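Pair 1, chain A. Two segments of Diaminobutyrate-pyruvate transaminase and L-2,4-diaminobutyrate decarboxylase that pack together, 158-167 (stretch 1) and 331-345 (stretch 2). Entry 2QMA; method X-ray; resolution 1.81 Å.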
# COMPACT_ATOMS: atom_id res chain seq x y z
N LYS A 158 -20.95 17.17 4.48
CA LYS A 158 -20.97 15.71 4.63
C LYS A 158 -19.73 14.96 4.14
O LYS A 158 -19.71 13.71 4.18
CB LYS A 158 -22.23 15.16 3.95
CG LYS A 158 -23.47 15.89 4.41
CD LYS A 158 -24.66 14.97 4.32
CE LYS A 158 -25.69 15.50 3.32
NZ LYS A 158 -26.98 14.79 3.53
N ALA A 159 -18.70 15.69 3.72
CA ALA A 159 -17.59 15.06 3.03
C ALA A 159 -16.70 14.28 4.01
O ALA A 159 -16.72 14.54 5.23
CB ALA A 159 -16.82 16.07 2.28
N ASP A 160 -15.96 13.31 3.48
CA ASP A 160 -14.97 12.56 4.27
C ASP A 160 -14.01 11.92 3.28
O ASP A 160 -14.13 12.12 2.07
CB ASP A 160 -15.67 11.52 5.18
CG ASP A 160 -14.79 11.03 6.33
OD1 ASP A 160 -13.63 11.52 6.51
OD2 ASP A 160 -15.32 10.16 7.08
N GLY A 161 -13.03 11.16 3.78
CA GLY A 161 -12.05 10.54 2.92
C GLY A 161 -11.31 9.48 3.69
O GLY A 161 -11.54 9.30 4.90
N ILE A 162 -10.44 8.76 3.00
CA ILE A 162 -9.50 7.86 3.65
C ILE A 162 -8.27 7.75 2.81
O ILE A 162 -8.33 7.81 1.57
CB ILE A 162 -9.93 6.38 3.70
CG1 ILE A 162 -11.21 6.13 2.94
CG2 ILE A 162 -9.58 5.69 5.11
CD1 ILE A 162 -10.83 6.02 1.50
N PHE A 163 -7.16 7.47 3.46
CA PHE A 163 -5.91 7.33 2.74
C PHE A 163 -5.85 5.96 2.11
O PHE A 163 -6.33 4.99 2.68
CB PHE A 163 -4.72 7.55 3.67
CG PHE A 163 -4.26 8.97 3.73
CD1 PHE A 163 -5.06 9.96 4.32
CD2 PHE A 163 -3.03 9.33 3.14
CE1 PHE A 163 -4.61 11.30 4.37
CE2 PHE A 163 -2.55 10.67 3.21
CZ PHE A 163 -3.35 11.65 3.80
N THR A 164 -5.29 5.90 0.92
CA THR A 164 -5.19 4.68 0.13
C THR A 164 -3.71 4.50 -0.30
O THR A 164 -2.86 5.37 -0.05
CB THR A 164 -6.03 4.79 -1.17
OG1 THR A 164 -5.44 5.80 -2.01
CG2 THR A 164 -7.49 5.12 -0.87
N SER A 165 -3.40 3.39 -0.96
CA SER A 165 -2.05 3.19 -1.52
C SER A 165 -1.69 4.09 -2.73
O SER A 165 -0.52 4.13 -3.14
CB SER A 165 -1.90 1.75 -1.92
OG SER A 165 -2.76 1.50 -2.99
N GLY A 166 -2.65 4.79 -3.30
CA GLY A 166 -2.34 5.75 -4.35
C GLY A 166 -3.44 5.77 -5.39
O GLY A 166 -4.51 5.22 -5.15
N GLY A 167 -3.14 6.40 -6.53
CA GLY A 167 -4.14 6.74 -7.53
C GLY A 167 -4.88 5.53 -8.07
O GLY A 167 -6.06 5.65 -8.40
N ILE A 331 6.27 7.45 -1.97
CA ILE A 331 5.31 6.34 -2.19
C ILE A 331 5.19 5.47 -0.94
O ILE A 331 6.21 5.19 -0.33
CB ILE A 331 5.75 5.49 -3.40
CG1 ILE A 331 5.78 6.36 -4.67
CG2 ILE A 331 4.86 4.23 -3.56
CD1 ILE A 331 6.87 5.89 -5.65
N SER A 332 3.99 5.05 -0.49
CA SER A 332 2.65 5.43 -0.97
C SER A 332 2.09 6.60 -0.18
O SER A 332 2.39 6.78 1.02
CB SER A 332 1.68 4.26 -0.75
OG SER A 332 1.92 3.69 0.55
N CYS A 333 1.25 7.40 -0.83
CA CYS A 333 0.59 8.48 -0.12
C CYS A 333 -0.49 8.94 -1.09
O CYS A 333 -0.20 9.71 -2.00
CB CYS A 333 1.57 9.59 0.23
SG CYS A 333 0.98 10.76 1.49
N GLY A 334 -1.71 8.43 -0.92
CA GLY A 334 -2.84 8.92 -1.73
C GLY A 334 -4.10 8.92 -0.89
O GLY A 334 -4.10 8.39 0.21
N ALA A 335 -5.18 9.51 -1.37
CA ALA A 335 -6.47 9.43 -0.61
C ALA A 335 -7.60 9.45 -1.60
O ALA A 335 -7.42 9.88 -2.73
CB ALA A 335 -6.62 10.60 0.32
N LEU A 336 -8.74 9.02 -1.13
CA LEU A 336 -9.96 9.16 -1.86
C LEU A 336 -10.89 9.99 -1.03
O LEU A 336 -11.21 9.61 0.12
CB LEU A 336 -10.58 7.80 -2.08
CG LEU A 336 -11.89 7.94 -2.91
CD1 LEU A 336 -11.56 8.08 -4.43
CD2 LEU A 336 -12.80 6.79 -2.60
N LEU A 337 -11.38 11.09 -1.60
CA LEU A 337 -12.34 11.95 -0.91
C LEU A 337 -13.72 11.72 -1.50
O LEU A 337 -13.87 11.44 -2.72
CB LEU A 337 -11.97 13.43 -1.05
CG LEU A 337 -10.50 13.78 -0.73
CD1 LEU A 337 -10.31 15.27 -0.99
CD2 LEU A 337 -10.14 13.41 0.75
N VAL A 338 -14.72 11.82 -0.64
CA VAL A 338 -16.09 11.76 -1.09
C VAL A 338 -16.90 12.95 -0.56
O VAL A 338 -16.67 13.43 0.57
CB VAL A 338 -16.84 10.39 -0.74
CG1 VAL A 338 -16.12 9.15 -1.42
CG2 VAL A 338 -17.08 10.22 0.76
N ASN A 339 -17.81 13.44 -1.38
CA ASN A 339 -18.64 14.55 -0.99
C ASN A 339 -19.69 14.17 0.04
O ASN A 339 -20.12 15.01 0.85
CB ASN A 339 -19.29 15.23 -2.22
CG ASN A 339 -18.87 16.70 -2.37
OD1 ASN A 339 -18.78 17.44 -1.37
ND2 ASN A 339 -18.62 17.13 -3.62
N ASP A 340 -20.08 12.90 0.05
CA ASP A 340 -21.13 12.46 1.04
C ASP A 340 -20.66 11.16 1.68
O ASP A 340 -20.71 10.10 1.06
CB ASP A 340 -22.46 12.24 0.31
CG ASP A 340 -23.61 11.96 1.25
OD1 ASP A 340 -23.36 11.53 2.41
OD2 ASP A 340 -24.77 12.15 0.83
N LYS A 341 -20.16 11.26 2.89
CA LYS A 341 -19.64 10.08 3.61
C LYS A 341 -20.64 8.92 3.76
O LYS A 341 -20.22 7.77 4.01
CB LYS A 341 -19.08 10.49 4.97
CG LYS A 341 -20.15 10.93 5.95
CD LYS A 341 -19.41 11.49 7.14
CE LYS A 341 -20.30 12.34 7.99
NZ LYS A 341 -19.44 13.03 9.01
N SER A 342 -21.93 9.20 3.57
CA SER A 342 -22.92 8.12 3.61
C SER A 342 -22.62 7.07 2.52
O SER A 342 -22.96 5.89 2.67
CB SER A 342 -24.36 8.66 3.57
OG SER A 342 -24.74 8.87 2.24
N ASN A 343 -21.96 7.50 1.44
CA ASN A 343 -21.57 6.59 0.40
C ASN A 343 -20.54 5.52 0.82
O ASN A 343 -20.45 4.47 0.19
CB ASN A 343 -21.11 7.35 -0.88
CG ASN A 343 -22.25 8.06 -1.61
OD1 ASN A 343 -22.10 9.19 -2.13
ND2 ASN A 343 -23.38 7.41 -1.69
N PHE A 344 -19.77 5.79 1.88
CA PHE A 344 -18.86 4.80 2.46
C PHE A 344 -19.61 3.58 3.06
O PHE A 344 -18.98 2.55 3.29
CB PHE A 344 -17.92 5.44 3.53
CG PHE A 344 -16.78 6.23 2.96
CD1 PHE A 344 -16.08 5.75 1.85
CD2 PHE A 344 -16.35 7.42 3.55
CE1 PHE A 344 -15.01 6.45 1.31
CE2 PHE A 344 -15.27 8.13 3.02
CZ PHE A 344 -14.60 7.65 1.91
N LYS A 345 -20.92 3.70 3.28
CA LYS A 345 -21.77 2.63 3.83
C LYS A 345 -21.68 1.37 2.99
O LYS A 345 -21.84 0.28 3.52
CB LYS A 345 -23.24 3.07 3.97
CG LYS A 345 -24.04 3.01 2.66
CD LYS A 345 -25.33 3.78 2.70
CE LYS A 345 -25.90 3.92 1.28
NZ LYS A 345 -27.36 4.28 1.28
O HOH W 1 -26.67 12.13 2.48
O HOH W 2 -18.46 15.45 7.14
O HOH W 3 -1.30 6.56 1.57

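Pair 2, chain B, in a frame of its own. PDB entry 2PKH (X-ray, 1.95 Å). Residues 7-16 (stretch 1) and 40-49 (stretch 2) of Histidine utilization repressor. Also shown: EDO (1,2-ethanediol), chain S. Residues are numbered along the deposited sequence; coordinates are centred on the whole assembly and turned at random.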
# COMPACT_ATOMS: atom_id res chain seq x y z
N HIS B 7 2.40 -10.56 22.70
CA HIS B 7 1.59 -11.00 21.54
C HIS B 7 2.20 -12.33 21.12
O HIS B 7 3.41 -12.36 20.83
CB HIS B 7 1.75 -9.94 20.43
CG HIS B 7 0.94 -10.22 19.21
ND1 HIS B 7 -0.14 -9.43 18.83
CD2 HIS B 7 1.05 -11.19 18.27
CE1 HIS B 7 -0.64 -9.92 17.71
NE2 HIS B 7 0.06 -10.98 17.35
N ARG B 8 1.44 -13.44 21.14
CA ARG B 8 2.04 -14.75 20.78
C ARG B 8 1.29 -15.60 19.74
O ARG B 8 0.12 -15.90 19.87
CB ARG B 8 2.45 -15.60 21.97
CG ARG B 8 1.39 -16.47 22.56
CD ARG B 8 0.79 -15.84 23.84
NE ARG B 8 0.48 -16.83 24.88
CZ ARG B 8 0.19 -18.13 24.69
NH1 ARG B 8 0.11 -18.67 23.47
NH2 ARG B 8 -0.05 -18.91 25.75
N HIS B 9 2.04 -15.97 18.73
CA HIS B 9 1.54 -16.70 17.61
C HIS B 9 1.97 -18.17 17.77
O HIS B 9 3.17 -18.50 17.97
CB HIS B 9 2.08 -16.06 16.33
CG HIS B 9 1.79 -16.84 15.08
ND1 HIS B 9 2.69 -16.94 14.05
CD2 HIS B 9 0.69 -17.53 14.69
CE1 HIS B 9 2.16 -17.66 13.07
NE2 HIS B 9 0.95 -18.03 13.44
N THR B 10 0.98 -19.05 17.73
CA THR B 10 1.23 -20.51 17.72
C THR B 10 0.32 -21.09 16.60
O THR B 10 -0.55 -20.38 16.09
CB THR B 10 0.92 -21.18 19.10
OG1 THR B 10 -0.45 -20.96 19.41
CG2 THR B 10 1.74 -20.57 20.24
N CYS B 11 0.52 -22.34 16.21
CA CYS B 11 -0.25 -22.89 15.10
C CYS B 11 -0.28 -24.37 15.19
O CYS B 11 0.52 -24.96 15.92
CB CYS B 11 0.25 -22.49 13.74
SG CYS B 11 1.83 -23.21 13.37
N LYS B 12 -1.26 -24.95 14.51
CA LYS B 12 -1.48 -26.39 14.52
C LYS B 12 -1.55 -26.74 13.05
O LYS B 12 -2.37 -26.19 12.31
CB LYS B 12 -2.82 -26.66 15.18
CG LYS B 12 -2.96 -28.02 15.87
CD LYS B 12 -4.13 -28.03 16.89
CE LYS B 12 -3.75 -27.43 18.26
NZ LYS B 12 -2.59 -28.17 18.88
N VAL B 13 -0.64 -27.61 12.62
CA VAL B 13 -0.66 -28.16 11.25
C VAL B 13 -1.71 -29.28 11.23
O VAL B 13 -1.63 -30.25 12.03
CB VAL B 13 0.77 -28.66 10.91
CG1 VAL B 13 0.90 -29.17 9.50
CG2 VAL B 13 1.73 -27.51 11.16
N MSE B 14 -2.72 -29.15 10.38
CA MSE B 14 -3.76 -30.20 10.23
C MSE B 14 -3.45 -31.08 9.00
O MSE B 14 -3.77 -32.24 9.02
CB MSE B 14 -5.19 -29.63 10.02
CG MSE B 14 -5.65 -28.46 11.01
SE MSE B 14 -5.54 -29.18 12.84
CE MSE B 14 -7.12 -30.29 12.77
N VAL B 15 -2.92 -30.48 7.92
CA VAL B 15 -2.63 -31.14 6.65
C VAL B 15 -1.23 -30.76 6.19
O VAL B 15 -0.78 -29.61 6.26
CB VAL B 15 -3.71 -30.78 5.57
CG1 VAL B 15 -3.41 -31.38 4.23
CG2 VAL B 15 -5.04 -31.27 6.05
N LEU B 16 -0.47 -31.76 5.82
CA LEU B 16 0.82 -31.57 5.11
C LEU B 16 1.09 -32.81 4.22
O LEU B 16 1.58 -33.83 4.71
CB LEU B 16 1.98 -31.36 6.10
CG LEU B 16 3.35 -30.95 5.47
CD1 LEU B 16 3.37 -29.61 4.81
CD2 LEU B 16 4.39 -30.99 6.57
N SER B 40 -0.61 -27.66 2.51
CA SER B 40 -0.62 -27.56 3.91
C SER B 40 -1.93 -26.85 4.36
O SER B 40 -2.40 -25.93 3.70
CB SER B 40 0.65 -26.80 4.45
OG SER B 40 0.75 -25.45 3.93
N LEU B 41 -2.49 -27.29 5.48
CA LEU B 41 -3.61 -26.55 6.13
C LEU B 41 -3.20 -26.37 7.58
O LEU B 41 -2.97 -27.35 8.32
CB LEU B 41 -4.96 -27.33 6.02
CG LEU B 41 -6.14 -26.37 6.35
CD1 LEU B 41 -7.40 -26.92 5.62
CD2 LEU B 41 -6.25 -26.31 7.78
N ILE B 42 -3.05 -25.09 7.99
CA ILE B 42 -2.58 -24.76 9.32
C ILE B 42 -3.57 -23.81 10.00
O ILE B 42 -4.11 -22.96 9.33
CB ILE B 42 -1.21 -24.03 9.27
CG1 ILE B 42 -0.16 -24.93 8.56
CG2 ILE B 42 -0.74 -23.72 10.72
CD1 ILE B 42 1.25 -24.28 8.46
N VAL B 43 -3.81 -23.96 11.30
CA VAL B 43 -4.68 -23.00 12.02
C VAL B 43 -3.70 -22.21 12.84
O VAL B 43 -2.90 -22.77 13.60
CB VAL B 43 -5.68 -23.65 12.94
CG1 VAL B 43 -6.63 -22.63 13.71
CG2 VAL B 43 -6.61 -24.67 12.11
N HIS B 44 -3.78 -20.91 12.67
CA HIS B 44 -2.93 -19.95 13.37
C HIS B 44 -3.73 -19.36 14.53
O HIS B 44 -4.89 -18.97 14.35
CB HIS B 44 -2.53 -18.83 12.40
CG HIS B 44 -1.54 -19.27 11.35
ND1 HIS B 44 -1.93 -19.70 10.10
CD2 HIS B 44 -0.19 -19.36 11.36
CE1 HIS B 44 -0.87 -20.00 9.38
NE2 HIS B 44 0.20 -19.83 10.13
N PHE B 45 -3.06 -19.24 15.67
CA PHE B 45 -3.67 -18.74 16.94
C PHE B 45 -2.94 -17.45 17.35
O PHE B 45 -1.73 -17.36 17.15
CB PHE B 45 -3.48 -19.74 18.09
CG PHE B 45 -4.22 -21.05 17.89
CD1 PHE B 45 -5.36 -21.30 18.58
CD2 PHE B 45 -3.78 -21.97 16.98
CE1 PHE B 45 -6.08 -22.56 18.38
CE2 PHE B 45 -4.49 -23.18 16.75
CZ PHE B 45 -5.63 -23.45 17.45
N GLU B 46 -3.65 -16.51 17.96
CA GLU B 46 -2.99 -15.37 18.55
C GLU B 46 -3.43 -15.42 19.98
O GLU B 46 -4.62 -15.41 20.26
CB GLU B 46 -3.45 -14.12 17.81
CG GLU B 46 -3.09 -12.77 18.42
CD GLU B 46 -4.02 -11.66 17.90
OE1 GLU B 46 -3.78 -11.14 16.78
OE2 GLU B 46 -5.01 -11.34 18.59
N ASN B 47 -2.47 -15.59 20.90
CA ASN B 47 -2.78 -15.83 22.31
C ASN B 47 -3.82 -16.91 22.51
O ASN B 47 -4.79 -16.70 23.24
CB ASN B 47 -3.25 -14.53 23.02
CG ASN B 47 -2.21 -13.39 22.91
OD1 ASN B 47 -0.98 -13.63 22.97
ND2 ASN B 47 -2.69 -12.15 22.72
N ASP B 48 -3.62 -18.07 21.87
CA ASP B 48 -4.51 -19.20 22.05
C ASP B 48 -5.90 -19.13 21.45
O ASP B 48 -6.66 -20.09 21.61
CB ASP B 48 -4.61 -19.56 23.54
CG ASP B 48 -3.23 -19.81 24.14
OD1 ASP B 48 -2.41 -20.48 23.43
OD2 ASP B 48 -2.96 -19.27 25.23
N ILE B 49 -6.23 -18.06 20.76
CA ILE B 49 -7.52 -17.97 20.08
C ILE B 49 -7.27 -18.08 18.56
O ILE B 49 -6.35 -17.39 18.04
CB ILE B 49 -8.20 -16.61 20.33
CG1 ILE B 49 -8.22 -16.26 21.84
CG2 ILE B 49 -9.57 -16.64 19.70
CD1 ILE B 49 -8.59 -14.80 22.15
C1 EDO S . 6.68 -17.11 18.35
O1 EDO S . 7.12 -16.43 17.16
C2 EDO S . 6.65 -16.22 19.59
O2 EDO S . 5.36 -15.61 19.74
O HOH W 4 -1.04 -18.38 20.57

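Both pairs are two-stranded antiparallel ladders, and the backbone of 14 central residues superposes with an RMSD of 0.7 Å. In pair 1 the strands 160-164 and 334-338 run at 154° with axes 4.1 Å apart at closest approach; in pair 2 the strands 9-16 and 40-46 run at 175° and approach to 4.4 Å. The matched hydrogen-bonded pairs carry the register. Asp A160 with Val A338 corresponds to Thr B10 with Phe B45: Val A338 N donates to Asp A160 O at 2.8 Å, and Phe B45 N to Thr B10 O at 2.8 Å. Ile A162 with Leu A336 corresponds to Lys B12 with Val B43, where Leu A336 N reaches Ile A162 O at 3.0 Å and Val B43 N reaches Lys B12 O at 2.8 Å.

The face bearing Phe A163, Ala A335 and Leu A337 matches the one bearing Cys B11, Val B13, Ile B42 and His B44. Gly A161 falls 0.2 Å from Cys B11 by CA. An ideal CB on Gly A161 would lie 2.6 Å from Leu A337 CD2, a clash, so the leucine occupies the space left by the absent side chain. In pair 2 the position opposite is His B44, and Cys B11 keeps a side chain whose CB lies 4.0 Å from His B44 CD2 and packs on Ile B42 CG2 at 3.4 Å. The next pair along divides bulk differently. Phe A163 is large and Ala A335 small, and the methyl CB of Ala A335 sits over one face of the Phe A163 ring, 4.3 Å from CD1; Cys A333 SG meets the ring edge, 3.9 Å from CE2. The matched Val B13 and Ile B42 are two branched aliphatics, touching through CG2 and CG1 at 4.1 Å.

On the other face, Ile A162 and Leu A336 make an apolar contact, CD1 to CB at 4.0 Å, and Ile A162 CG1 also meets Phe A344 CZ at 3.9 Å. At the matched position the end of Lys B12 leads away, while its CB lies 4.2 Å from Phe B45 CE2, at the ring edge. An aromatic ring thus flanks this position in both pairs, but Phe A344 comes from the 3-10 segment and Phe B45 from the strand itself, at the place of Val A338. At the first hydrogen-bonded pair, Asp A160 CB packs on Lys A341 CB at 3.6 Å, whereas Thr B10 OG1 lies 3.5 Å from Phe B45 CB.

Thr A164 and Gly A334 match Met B14, a selenomethionine, and Leu B41. Thr A164 N donates to Gly A334 O at 2.8 Å, and Met B14 N to Leu B41 O at 2.7 Å. An ideal CB on Gly A334 would stand 2.8 Å from Gly A166 CA, a clash; Leu B41 instead carries a full side chain, its CD2 3.9 Å from Met B14 CG. Here pair 2 has a beta bulge, with Val B15 N also donating to Leu B41 O at 3.2 Å.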